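Local coordinates for glycerol dehydrogenase (Schizosaccharomyces pombe, PDB 1TA9), which catalyses the NAD-dependent oxidation of glycerol to dihydroxyacetone and so serves glycerol assimilation, as a zinc-containing member of the iron-containing alcohol dehydrogenase family, at residues H325-R330 against L374-V379; Y339-Q344 against N356-F361; V345-W350 against E396-M401; E382-V387 against D412-V417. All blocks are in the same frame, centred on the assembly; numbering follows the deposited sequence.

Contact 1. Residues H325-R330 against L374-V379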
loop_
_atom_site.group_PDB
_atom_site.type_symbol
_atom_site.label_atom_id
_atom_site.label_comp_id
_atom_site.label_asym_id
_atom_site.label_seq_id
_atom_site.Cartn_x
_atom_site.Cartn_y
_atom_site.Cartn_z
ATOM N N HIS B 325 -0.514 18.555 45.914
ATOM C CA HIS B 325 -1.356 18.199 47.047
ATOM C C HIS B 325 -2.805 18.597 46.771
ATOM O O HIS B 325 -3.266 18.516 45.629
ATOM C CB HIS B 325 -0.831 18.869 48.324
ATOM C CG HIS B 325 0.538 18.408 48.722
ATOM N ND1 HIS B 325 0.810 17.105 49.081
ATOM C CD2 HIS B 325 1.718 19.072 48.795
ATOM C CE1 HIS B 325 2.097 16.984 49.355
ATOM N NE2 HIS B 325 2.670 18.163 49.189
ATOM N N GLY B 326 -3.525 19.034 47.798
ATOM C CA GLY B 326 -4.916 19.391 47.592
ATOM C C GLY B 326 -5.668 18.126 47.217
ATOM O O GLY B 326 -5.469 17.091 47.856
ATOM N N PRO B 327 -6.524 18.159 46.183
ATOM C CA PRO B 327 -7.280 16.970 45.771
ATOM C C PRO B 327 -6.428 15.907 45.076
ATOM O O PRO B 327 -6.873 14.774 44.875
ATOM C CB PRO B 327 -8.344 17.548 44.842
ATOM C CG PRO B 327 -7.616 18.674 44.191
ATOM C CD PRO B 327 -6.903 19.324 45.366
ATOM N N VAL B 328 -5.203 16.275 44.714
ATOM C CA VAL B 328 -4.293 15.358 44.034
ATOM C C VAL B 328 -4.051 14.055 44.795
ATOM O O VAL B 328 -3.623 13.063 44.203
ATOM C CB VAL B 328 -2.936 16.047 43.752
ATOM C CG1 VAL B 328 -1.959 15.063 43.117
ATOM C CG2 VAL B 328 -3.153 17.240 42.830
ATOM N N HIS B 329 -4.328 14.047 46.097
ATOM C CA HIS B 329 -4.128 12.841 46.898
ATOM C C HIS B 329 -5.217 11.799 46.631
ATOM O O HIS B 329 -5.099 10.645 47.036
ATOM C CB HIS B 329 -4.108 13.180 48.399
ATOM C CG HIS B 329 -5.469 13.352 49.008
ATOM N ND1 HIS B 329 -6.181 14.531 48.932
ATOM C CD2 HIS B 329 -6.247 12.488 49.703
ATOM C CE1 HIS B 329 -7.338 14.386 49.554
ATOM N NE2 HIS B 329 -7.404 13.156 50.031
ATOM N N ARG B 330 -6.274 12.217 45.948
ATOM C CA ARG B 330 -7.387 11.331 45.629
ATOM C C ARG B 330 -7.175 10.610 44.303
ATOM O O ARG B 330 -7.909 9.683 43.967
ATOM C CB ARG B 330 -8.683 12.139 45.586
ATOM C CG ARG B 330 -9.054 12.732 46.940
ATOM C CD ARG B 330 -9.915 13.977 46.800
ATOM N NE ARG B 330 -11.100 13.748 45.982
ATOM C CZ ARG B 330 -11.950 14.706 45.627
ATOM N NH1 ARG B 330 -11.742 15.958 46.026
ATOM N NH2 ARG B 330 -12.996 14.420 44.859
ATOM N N LEU B 374 -8.566 16.105 36.497
ATOM C CA LEU B 374 -7.606 15.785 37.549
ATOM C C LEU B 374 -8.063 16.397 38.870
ATOM O O LEU B 374 -7.577 16.022 39.934
ATOM C CB LEU B 374 -6.217 16.325 37.201
ATOM C CG LEU B 374 -5.439 15.610 36.095
ATOM C CD1 LEU B 374 -4.086 16.280 35.923
ATOM C CD2 LEU B 374 -5.259 14.135 36.455
ATOM N N GLY B 375 -8.990 17.347 38.787
ATOM C CA GLY B 375 -9.503 17.997 39.980
ATOM C C GLY B 375 -8.762 19.255 40.401
ATOM O O GLY B 375 -8.982 19.764 41.498
ATOM N N ILE B 376 -7.892 19.763 39.534
ATOM C CA ILE B 376 -7.117 20.963 39.839
ATOM C C ILE B 376 -7.168 21.995 38.708
ATOM O O ILE B 376 -6.134 22.469 38.235
ATOM C CB ILE B 376 -5.642 20.603 40.116
ATOM C CG1 ILE B 376 -5.084 19.766 38.960
ATOM C CG2 ILE B 376 -5.531 19.836 41.426
ATOM C CD1 ILE B 376 -3.621 19.410 39.119
ATOM N N PRO B 377 -8.381 22.371 38.276
ATOM C CA PRO B 377 -8.548 23.348 37.198
ATOM C C PRO B 377 -7.949 24.720 37.487
ATOM O O PRO B 377 -7.516 25.420 36.572
ATOM C CB PRO B 377 -10.064 23.399 37.014
ATOM C CG PRO B 377 -10.576 23.136 38.396
ATOM C CD PRO B 377 -9.687 22.001 38.854
ATOM N N ASN B 378 -7.907 25.100 38.759
ATOM C CA ASN B 378 -7.377 26.401 39.139
ATOM C C ASN B 378 -5.910 26.392 39.560
ATOM O O ASN B 378 -5.439 27.349 40.172
ATOM C CB ASN B 378 -8.230 26.982 40.269
ATOM C CG ASN B 378 -9.687 27.106 39.887
ATOM O OD1 ASN B 378 -10.575 26.990 40.735
ATOM N ND2 ASN B 378 -9.944 27.352 38.610
ATOM N N VAL B 379 -5.184 25.324 39.239
ATOM C CA VAL B 379 -3.775 25.254 39.611
ATOM C C VAL B 379 -3.060 26.498 39.063
ATOM O O VAL B 379 -3.244 26.872 37.907
ATOM C CB VAL B 379 -3.118 23.956 39.071
ATOM C CG1 VAL B 379 -3.116 23.961 37.549
ATOM C CG2 VAL B 379 -1.714 23.816 39.632
#
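A Schellman motif closes the short helix 371-374, and its glycine, Gly375, together with the next residue, Ile376, meets the short 3-10 segment 327-329, where Pro327 and Val328 make the contact. The ring of Pro327 comes up against the backbone as well as a side chain: its CG lies 3.2 Å from Gly375 O and 3.7 Å from Ile376 CG2. That same methyl, Ile376 CG2, also receives Val328 CG2 at 3.8 Å, and is thus shared between two residues of the 3-10 turn. Ile376 holds CG1 between its backbone N and carbonyl carbon (chi1 53°), which puts CG2 beside the backbone N and facing Pro327 and Val328. No hydrogen bond crosses; the two segments meet through carbon atoms and one carbonyl oxygen. Gly375 has positive phi, a conformation in which a CB would press on the preceding carbonyl O, while the fixed phi of Pro327 suits the start of a 3-10 turn. That turn is closed by Arg330 N bonding to Pro327 O at 2.8 Å. Val328 also packs on Lys336 of helix 333-347. The contact thus sets two interhelical loops side by side in the helical domain: a 3-10 turn and a Schellman motif with glycine at its positive-phi position.

Contact 2. Residues Y339-Q344 against N356-F361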
loop_
_atom_site.group_PDB
_atom_site.type_symbol
_atom_site.label_atom_id
_atom_site.label_comp_id
_atom_site.label_asym_id
_atom_site.label_seq_id
_atom_site.Cartn_x
_atom_site.Cartn_y
_atom_site.Cartn_z
ATOM N N TYR B 339 -1.704 11.270 32.590
ATOM C CA TYR B 339 -1.587 12.689 32.268
ATOM C C TYR B 339 -0.112 13.012 32.028
ATOM O O TYR B 339 0.230 13.730 31.091
ATOM C CB TYR B 339 -2.125 13.562 33.408
ATOM C CG TYR B 339 -2.327 15.009 33.004
ATOM C CD1 TYR B 339 -3.541 15.440 32.468
ATOM C CD2 TYR B 339 -1.286 15.936 33.104
ATOM C CE1 TYR B 339 -3.718 16.762 32.042
ATOM C CE2 TYR B 339 -1.451 17.259 32.674
ATOM C CZ TYR B 339 -2.668 17.663 32.147
ATOM O OH TYR B 339 -2.827 18.962 31.713
ATOM N N GLY B 340 0.752 12.468 32.881
ATOM C CA GLY B 340 2.181 12.697 32.748
ATOM C C GLY B 340 2.736 12.194 31.427
ATOM O O GLY B 340 3.700 12.749 30.899
ATOM N N THR B 341 2.130 11.137 30.894
ATOM C CA THR B 341 2.565 10.578 29.622
ATOM C C THR B 341 2.219 11.563 28.503
ATOM O O THR B 341 2.999 11.749 27.571
ATOM C CB THR B 341 1.900 9.206 29.365
ATOM O OG1 THR B 341 2.277 8.299 30.412
ATOM C CG2 THR B 341 2.351 8.623 28.023
ATOM N N LEU B 342 1.057 12.205 28.602
ATOM C CA LEU B 342 0.672 13.184 27.593
ATOM C C LEU B 342 1.627 14.368 27.674
ATOM O O LEU B 342 1.968 14.975 26.657
ATOM C CB LEU B 342 -0.767 13.662 27.809
ATOM C CG LEU B 342 -1.882 12.651 27.507
ATOM C CD1 LEU B 342 -3.240 13.327 27.688
ATOM C CD2 LEU B 342 -1.742 12.126 26.083
ATOM N N VAL B 343 2.060 14.700 28.884
ATOM C CA VAL B 343 2.994 15.803 29.050
ATOM C C VAL B 343 4.311 15.423 28.372
ATOM O O VAL B 343 4.934 16.258 27.711
ATOM C CB VAL B 343 3.260 16.119 30.543
ATOM C CG1 VAL B 343 4.266 17.264 30.659
ATOM C CG2 VAL B 343 1.949 16.510 31.240
ATOM N N GLN B 344 4.736 14.168 28.521
ATOM C CA GLN B 344 5.983 13.751 27.875
ATOM C C GLN B 344 5.832 13.856 26.362
ATOM O O GLN B 344 6.787 14.171 25.658
ATOM C CB GLN B 344 6.383 12.311 28.243
ATOM C CG GLN B 344 7.686 11.899 27.530
ATOM C CD GLN B 344 8.346 10.659 28.101
ATOM O OE1 GLN B 344 8.257 10.387 29.299
ATOM N NE2 GLN B 344 9.043 9.913 27.243
ATOM N N ASN B 356 -3.297 13.517 19.768
ATOM C CA ASN B 356 -4.723 13.208 19.783
ATOM C C ASN B 356 -5.009 11.713 19.781
ATOM O O ASN B 356 -5.940 11.254 20.442
ATOM C CB ASN B 356 -5.434 13.860 18.593
ATOM C CG ASN B 356 -5.534 15.366 18.729
ATOM O OD1 ASN B 356 -5.344 15.915 19.815
ATOM N ND2 ASN B 356 -5.844 16.041 17.631
ATOM N N ASN B 357 -4.218 10.947 19.043
ATOM C CA ASN B 357 -4.439 9.510 19.003
ATOM C C ASN B 357 -4.275 8.887 20.387
ATOM O O ASN B 357 -5.037 7.995 20.765
ATOM C CB ASN B 357 -3.495 8.846 17.996
ATOM C CG ASN B 357 -3.869 9.160 16.557
ATOM O OD1 ASN B 357 -5.027 9.448 16.256
ATOM N ND2 ASN B 357 -2.895 9.083 15.661
ATOM N N LEU B 358 -3.297 9.361 21.151
ATOM C CA LEU B 358 -3.073 8.821 22.490
ATOM C C LEU B 358 -4.104 9.365 23.476
ATOM O O LEU B 358 -4.666 8.614 24.269
ATOM C CB LEU B 358 -1.659 9.157 22.976
ATOM C CG LEU B 358 -1.232 8.584 24.336
ATOM C CD1 LEU B 358 -1.353 7.063 24.331
ATOM C CD2 LEU B 358 0.209 9.002 24.626
ATOM N N ALA B 359 -4.352 10.669 23.424
ATOM C CA ALA B 359 -5.328 11.287 24.314
ATOM C C ALA B 359 -6.720 10.684 24.109
ATOM O O ALA B 359 -7.455 10.463 25.075
ATOM C CB ALA B 359 -5.369 12.792 24.078
ATOM N N SER B 360 -7.088 10.421 22.856
ATOM C CA SER B 360 -8.400 9.841 22.573
ATOM C C SER B 360 -8.504 8.440 23.170
ATOM O O SER B 360 -9.556 8.056 23.690
ATOM C CB SER B 360 -8.662 9.787 21.063
ATOM O OG SER B 360 -7.641 9.082 20.388
ATOM N N PHE B 361 -7.415 7.679 23.087
ATOM C CA PHE B 361 -7.385 6.331 23.641
ATOM C C PHE B 361 -7.574 6.401 25.153
ATOM O O PHE B 361 -8.349 5.631 25.728
ATOM C CB PHE B 361 -6.045 5.647 23.342
ATOM C CG PHE B 361 -5.992 4.206 23.791
ATOM C CD1 PHE B 361 -6.605 3.208 23.039
ATOM C CD2 PHE B 361 -5.359 3.854 24.981
ATOM C CE1 PHE B 361 -6.589 1.873 23.469
ATOM C CE2 PHE B 361 -5.339 2.525 25.417
ATOM C CZ PHE B 361 -5.955 1.535 24.659
#
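Apolar contact accounts for the meeting of Leu342 and Thr341 with Leu358 and Ala359, on two helices that run almost exactly antiparallel (175°) with segment axes 10.6 Å apart. Leu342 CD2 is the central methyl: it lies 4.0 Å from Leu358 CD2 and 4.2 Å from Ala359 CB. The small alanine leaves room for the leucine branch to reach the opposing backbone, where Leu342 CD2 comes within 4.0 Å of Ala359 N. Thr341 adds its methyl, CG2, 4.0 Å from Leu358 CD2, with the two side chains crossing at about a right angle. Leu358 reaches both partners because its CG is anti to the backbone N (chi1 -176°), carrying CD2 over to the facing helix.

No hydrogen bond passes between the two segments. Thr341 turns OG1 back to Val337 O one turn earlier, which satisfies the hydroxyl and leaves the methyl to face Leu358.

Connected by a short turn, helices 333-347 and 352-364 form an antiparallel hairpin. Met362 also covers Thr341 and Leu342, and helix 407-428 packs on Leu342 through Val417. The side chain of Thr341, about 9 Å from the zinc ion, touches Ser235 of helix 223-245 and Ala314 of helix 313-322.

Contact 3. Residues V345-W350 against E396-M401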
loop_
_atom_site.group_PDB
_atom_site.type_symbol
_atom_site.label_atom_id
_atom_site.label_comp_id
_atom_site.label_asym_id
_atom_site.label_seq_id
_atom_site.Cartn_x
_atom_site.Cartn_y
_atom_site.Cartn_z
ATOM N N VAL B 345 4.626 13.592 25.867
ATOM C CA VAL B 345 4.356 13.668 24.434
ATOM C C VAL B 345 4.545 15.099 23.945
ATOM O O VAL B 345 5.000 15.330 22.822
ATOM C CB VAL B 345 2.918 13.181 24.119
ATOM C CG1 VAL B 345 2.502 13.617 22.731
ATOM C CG2 VAL B 345 2.868 11.660 24.226
ATOM N N VAL B 346 4.191 16.060 24.792
ATOM C CA VAL B 346 4.360 17.460 24.444
ATOM C C VAL B 346 5.854 17.786 24.459
ATOM O O VAL B 346 6.359 18.466 23.564
ATOM C CB VAL B 346 3.604 18.373 25.442
ATOM C CG1 VAL B 346 3.889 19.839 25.142
ATOM C CG2 VAL B 346 2.105 18.101 25.346
ATOM N N LEU B 347 6.562 17.285 25.470
ATOM C CA LEU B 347 8.002 17.526 25.578
ATOM C C LEU B 347 8.760 16.849 24.436
ATOM O O LEU B 347 9.806 17.338 24.002
ATOM C CB LEU B 347 8.526 17.028 26.931
ATOM C CG LEU B 347 7.994 17.778 28.161
ATOM C CD1 LEU B 347 8.542 17.147 29.432
ATOM C CD2 LEU B 347 8.405 19.245 28.082
ATOM N N GLU B 348 8.238 15.726 23.948
ATOM C CA GLU B 348 8.880 15.027 22.838
ATOM C C GLU B 348 8.517 15.664 21.490
ATOM O O GLU B 348 9.035 15.275 20.448
ATOM C CB GLU B 348 8.503 13.548 22.840
ATOM C CG GLU B 348 9.235 12.725 23.899
ATOM C CD GLU B 348 9.083 11.236 23.665
ATOM O OE1 GLU B 348 9.204 10.807 22.498
ATOM O OE2 GLU B 348 8.847 10.491 24.637
ATOM N N ASP B 349 7.620 16.642 21.521
ATOM C CA ASP B 349 7.211 17.369 20.320
ATOM C C ASP B 349 6.498 16.525 19.256
ATOM O O ASP B 349 6.756 16.687 18.066
ATOM C CB ASP B 349 8.434 18.045 19.689
ATOM C CG ASP B 349 8.069 19.249 18.832
ATOM O OD1 ASP B 349 8.781 19.511 17.839
ATOM O OD2 ASP B 349 7.083 19.944 19.153
ATOM N N TRP B 350 5.614 15.622 19.670
ATOM C CA TRP B 350 4.876 14.821 18.692
ATOM C C TRP B 350 3.910 15.757 17.974
ATOM O O TRP B 350 3.422 16.716 18.565
ATOM C CB TRP B 350 4.019 13.755 19.374
ATOM C CG TRP B 350 4.731 12.607 19.995
ATOM C CD1 TRP B 350 6.057 12.515 20.293
ATOM C CD2 TRP B 350 4.126 11.398 20.466
ATOM N NE1 TRP B 350 6.317 11.323 20.928
ATOM C CE2 TRP B 350 5.147 10.618 21.047
ATOM C CE3 TRP B 350 2.815 10.901 20.457
ATOM C CZ2 TRP B 350 4.902 9.360 21.615
ATOM C CZ3 TRP B 350 2.569 9.648 21.025
ATOM C CH2 TRP B 350 3.610 8.896 21.594
ATOM N N GLU B 396 15.654 12.377 39.442
ATOM C CA GLU B 396 14.512 12.047 38.590
ATOM C C GLU B 396 14.833 11.364 37.266
ATOM O O GLU B 396 15.866 11.620 36.641
ATOM C CB GLU B 396 13.664 13.294 38.334
ATOM C CG GLU B 396 12.623 13.553 39.417
ATOM C CD GLU B 396 11.628 12.408 39.574
ATOM O OE1 GLU B 396 11.581 11.521 38.695
ATOM O OE2 GLU B 396 10.878 12.400 40.576
ATOM N N SER B 397 13.918 10.500 36.840
ATOM C CA SER B 397 14.077 9.741 35.607
ATOM C C SER B 397 14.032 10.579 34.331
ATOM O O SER B 397 14.425 10.106 33.267
ATOM C CB SER B 397 13.011 8.642 35.533
ATOM O OG SER B 397 11.704 9.190 35.590
ATOM N N ILE B 398 13.559 11.818 34.428
ATOM C CA ILE B 398 13.477 12.661 33.240
ATOM C C ILE B 398 14.868 12.915 32.643
ATOM O O ILE B 398 15.002 13.185 31.451
ATOM C CB ILE B 398 12.773 14.009 33.557
ATOM C CG1 ILE B 398 12.484 14.764 32.259
ATOM C CG2 ILE B 398 13.642 14.865 34.480
ATOM C CD1 ILE B 398 11.539 15.930 32.437
ATOM N N HIS B 399 15.903 12.796 33.467
ATOM C CA HIS B 399 17.263 13.027 32.998
ATOM C C HIS B 399 17.791 11.927 32.078
ATOM O O HIS B 399 18.890 12.047 31.534
ATOM C CB HIS B 399 18.187 13.225 34.198
ATOM C CG HIS B 399 17.786 14.377 35.063
ATOM N ND1 HIS B 399 17.786 15.679 34.611
ATOM C CD2 HIS B 399 17.308 14.418 36.329
ATOM C CE1 HIS B 399 17.323 16.472 35.560
ATOM N NE2 HIS B 399 17.026 15.732 36.613
ATOM N N ASN B 400 17.017 10.857 31.901
ATOM C CA ASN B 400 17.429 9.774 31.004
ATOM C C ASN B 400 17.205 10.211 29.559
ATOM O O ASN B 400 17.781 9.642 28.633
ATOM C CB ASN B 400 16.629 8.487 31.267
ATOM C CG ASN B 400 17.027 7.803 32.562
ATOM O OD1 ASN B 400 18.202 7.771 32.921
ATOM N ND2 ASN B 400 16.047 7.235 33.261
ATOM N N MET B 401 16.363 11.225 29.371
ATOM C CA MET B 401 16.073 11.737 28.032
ATOM C C MET B 401 17.233 12.584 27.518
ATOM O O MET B 401 17.840 13.351 28.272
ATOM C CB MET B 401 14.788 12.573 28.045
ATOM C CG MET B 401 13.537 11.772 28.359
ATOM S SD MET B 401 12.037 12.767 28.469
ATOM C CE MET B 401 11.699 13.110 26.734
#
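Met401 and Glu348 meet through their aliphatic parts: the terminal methyl, Met401 CE, rests 3.8 Å from Glu348 CG, and the two side chains cross at about a right angle. Met401 runs straight out through chi2 (177°) and then bends at the sulfur, chi3 being 75°, which turns CE against the glutamate stem. A long, flexible thioether suits the place, since the backbones are well separated here; the nearest pair of CA atoms, Glu348 and Met401, are 9.5 Å apart. Chi1 of -76° sets Glu348 CG beside the backbone N, where it meets the methionine, and the extended chain beyond carries the carboxylate farther on. That carboxylate is used on both oxygens: OE2 takes a hydrogen bond from Gln344 NE2, one turn back in the helix, and OE1 a weak one from Trp350 NE1 at 3.3 Å, approached in the plane of the indole ring. Val345 CG2 lies over one face of the indole, toward its rim.

Past the last turn of helix 333-347, Asp349 takes the positive-phi place of a Schellman motif, with Trp350 N bonding back to Val345 O at 3.2 Å. Its partner is the 3-10 segment 397-400, in the loop leading to helix 407-428. Between them a second, looser pairing forms, Leu347 CD1 to Ile398 CD1 at 4.4 Å. Both residues also pack on Phe405, which joins them from the loop. Ile398 and Met401 touch Ala313 of helix 313-322, whereas Asp349, in the turn itself, faces another copy of the protein, where its OD1 accepts a hydrogen bond from Asn293 ND2 of the second subunit.

Contact 4. Residues E382-V387 against D412-V417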
loop_
_atom_site.group_PDB
_atom_site.type_symbol
_atom_site.label_atom_id
_atom_site.label_comp_id
_atom_site.label_asym_id
_atom_site.label_seq_id
_atom_site.Cartn_x
_atom_site.Cartn_y
_atom_site.Cartn_z
ATOM N N GLU B 382 2.536 29.421 39.512
ATOM C CA GLU B 382 3.582 29.241 40.507
ATOM C C GLU B 382 3.592 27.800 41.012
ATOM O O GLU B 382 4.651 27.241 41.304
ATOM C CB GLU B 382 3.382 30.211 41.671
ATOM C CG GLU B 382 4.685 30.627 42.325
ATOM C CD GLU B 382 5.718 31.093 41.308
ATOM O OE1 GLU B 382 5.429 32.041 40.540
ATOM O OE2 GLU B 382 6.824 30.511 41.272
ATOM N N GLU B 383 2.414 27.194 41.114
ATOM C CA GLU B 383 2.332 25.812 41.569
ATOM C C GLU B 383 2.909 24.909 40.485
ATOM O O GLU B 383 3.594 23.926 40.775
ATOM C CB GLU B 383 0.879 25.427 41.865
ATOM C CG GLU B 383 0.289 26.167 43.063
ATOM C CD GLU B 383 -1.130 25.747 43.381
ATOM O OE1 GLU B 383 -2.005 25.855 42.497
ATOM O OE2 GLU B 383 -1.372 25.310 44.526
ATOM N N LEU B 384 2.649 25.252 39.228
ATOM C CA LEU B 384 3.166 24.442 38.135
ATOM C C LEU B 384 4.682 24.564 38.038
ATOM O O LEU B 384 5.357 23.609 37.667
ATOM C CB LEU B 384 2.502 24.834 36.817
ATOM C CG LEU B 384 1.007 24.507 36.768
ATOM C CD1 LEU B 384 0.456 24.868 35.401
ATOM C CD2 LEU B 384 0.790 23.021 37.059
ATOM N N LEU B 385 5.219 25.731 38.383
ATOM C CA LEU B 385 6.664 25.917 38.347
ATOM C C LEU B 385 7.268 25.058 39.445
ATOM O O LEU B 385 8.377 24.536 39.309
ATOM C CB LEU B 385 7.036 27.383 38.566
ATOM C CG LEU B 385 6.842 28.293 37.351
ATOM C CD1 LEU B 385 7.171 29.724 37.730
ATOM C CD2 LEU B 385 7.740 27.822 36.210
ATOM N N MET B 386 6.523 24.924 40.539
ATOM C CA MET B 386 6.942 24.108 41.668
ATOM C C MET B 386 6.997 22.648 41.209
ATOM O O MET B 386 7.890 21.899 41.595
ATOM C CB MET B 386 5.942 24.259 42.818
ATOM C CG MET B 386 6.123 23.257 43.948
ATOM S SD MET B 386 4.673 23.173 45.026
ATOM C CE MET B 386 4.986 24.530 46.130
ATOM N N VAL B 387 6.033 22.246 40.386
ATOM C CA VAL B 387 6.011 20.879 39.881
ATOM C C VAL B 387 7.202 20.689 38.951
ATOM O O VAL B 387 7.861 19.648 38.975
ATOM C CB VAL B 387 4.709 20.576 39.104
ATOM C CG1 VAL B 387 4.807 19.211 38.435
ATOM C CG2 VAL B 387 3.515 20.597 40.057
ATOM N N ASP B 412 4.855 24.711 31.221
ATOM C CA ASP B 412 4.191 25.030 29.955
ATOM C C ASP B 412 3.552 23.803 29.320
ATOM O O ASP B 412 2.432 23.871 28.794
ATOM C CB ASP B 412 5.188 25.634 28.959
ATOM C CG ASP B 412 5.406 27.120 29.168
ATOM O OD1 ASP B 412 4.792 27.705 30.090
ATOM O OD2 ASP B 412 6.194 27.705 28.397
ATOM N N ALA B 413 4.269 22.683 29.365
ATOM C CA ALA B 413 3.784 21.441 28.776
ATOM C C ALA B 413 2.562 20.899 29.519
ATOM O O ALA B 413 1.666 20.319 28.906
ATOM C CB ALA B 413 4.904 20.395 28.756
ATOM N N ILE B 414 2.529 21.078 30.835
ATOM C CA ILE B 414 1.390 20.617 31.622
ATOM C C ILE B 414 0.136 21.371 31.171
ATOM O O ILE B 414 -0.936 20.778 31.012
ATOM C CB ILE B 414 1.620 20.855 33.134
ATOM C CG1 ILE B 414 2.668 19.863 33.653
ATOM C CG2 ILE B 414 0.306 20.716 33.896
ATOM C CD1 ILE B 414 3.054 20.080 35.111
ATOM N N LYS B 415 0.271 22.678 30.959
ATOM C CA LYS B 415 -0.859 23.484 30.512
ATOM C C LYS B 415 -1.193 23.197 29.054
ATOM O O LYS B 415 -2.356 23.230 28.662
ATOM C CB LYS B 415 -0.563 24.976 30.698
ATOM C CG LYS B 415 -0.647 25.422 32.156
ATOM C CD LYS B 415 -0.384 26.913 32.329
ATOM C CE LYS B 415 1.091 27.247 32.156
ATOM N NZ LYS B 415 1.385 28.676 32.516
ATOM N N ALA B 416 -0.173 22.911 28.251
ATOM C CA ALA B 416 -0.388 22.612 26.841
ATOM C C ALA B 416 -1.255 21.361 26.710
ATOM O O ALA B 416 -2.185 21.325 25.907
ATOM C CB ALA B 416 0.948 22.409 26.135
ATOM N N VAL B 417 -0.950 20.331 27.496
ATOM C CA VAL B 417 -1.748 19.110 27.450
ATOM C C VAL B 417 -3.218 19.466 27.688
ATOM O O VAL B 417 -4.104 19.027 26.957
ATOM C CB VAL B 417 -1.298 18.097 28.533
ATOM C CG1 VAL B 417 -2.297 16.947 28.618
ATOM C CG2 VAL B 417 0.097 17.561 28.204
#
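With CG set beside its backbone N and opposite the carbonyl carbon (chi1 -66°), Leu384 sends its two methyls to different partners on helix 407-428. CD2 meets Ile414 CG2 at 3.9 Å, while CD1 lies against the stem of Lys415, only 3.5 Å from its CG, closer than usual for two carbons. Ile414 also uses two branches: CG2 meets Leu384, and CD1, still near Leu384 CD2, reaches on to Val387 CG1 at 3.9 Å, one turn along helix 381-391. Lys415 CG and CD run past Leu384 CD1, and the bend at chi3 (-74°) keeps CE beside it as the amine moves on to Asp381, its salt-bridge partner just outside the two segments. The segment axes are 10.2 Å apart at an angle of 116°, which confines the contact to a few residues from each helix.

Branched aliphatic residues suit this buried crossing because Leu384 and Ile414 can each touch two neighbours at once. Lysine fits at its margin, supplying methylenes to the leucine and a charge to the aspartate. No hydrogen bond joins the two segments; the cohesion between them is therefore dispersive and probably hydrophobic in origin, with Asp381 fixing the end of Lys415 near the start of helix 381-391.

In the fold
Following the chain from the N terminus, contact 1 opens at 325-330, in the loop between helices 313-322 and 333-347. Contact 2 opens and closes within its span, joining helix 333-347 to helix 352-364. Contact 3 starts at the end of helix 333-347, inside the spans of both, and crosses both by closing beyond them at 396-401. Contact 4 begins after contacts 1 and 2 have closed; it crosses contact 3 and ends on helix 407-428. That helix ties contacts 2, 3 and 4 together: Tyr339 OH probably bonds Ile414 O, and Val346 packs on Val417. Contact 1 joins through Leu374 on Tyr339 and Val379 on Leu384. Contacts 3 and 4 also both touch the second subunit.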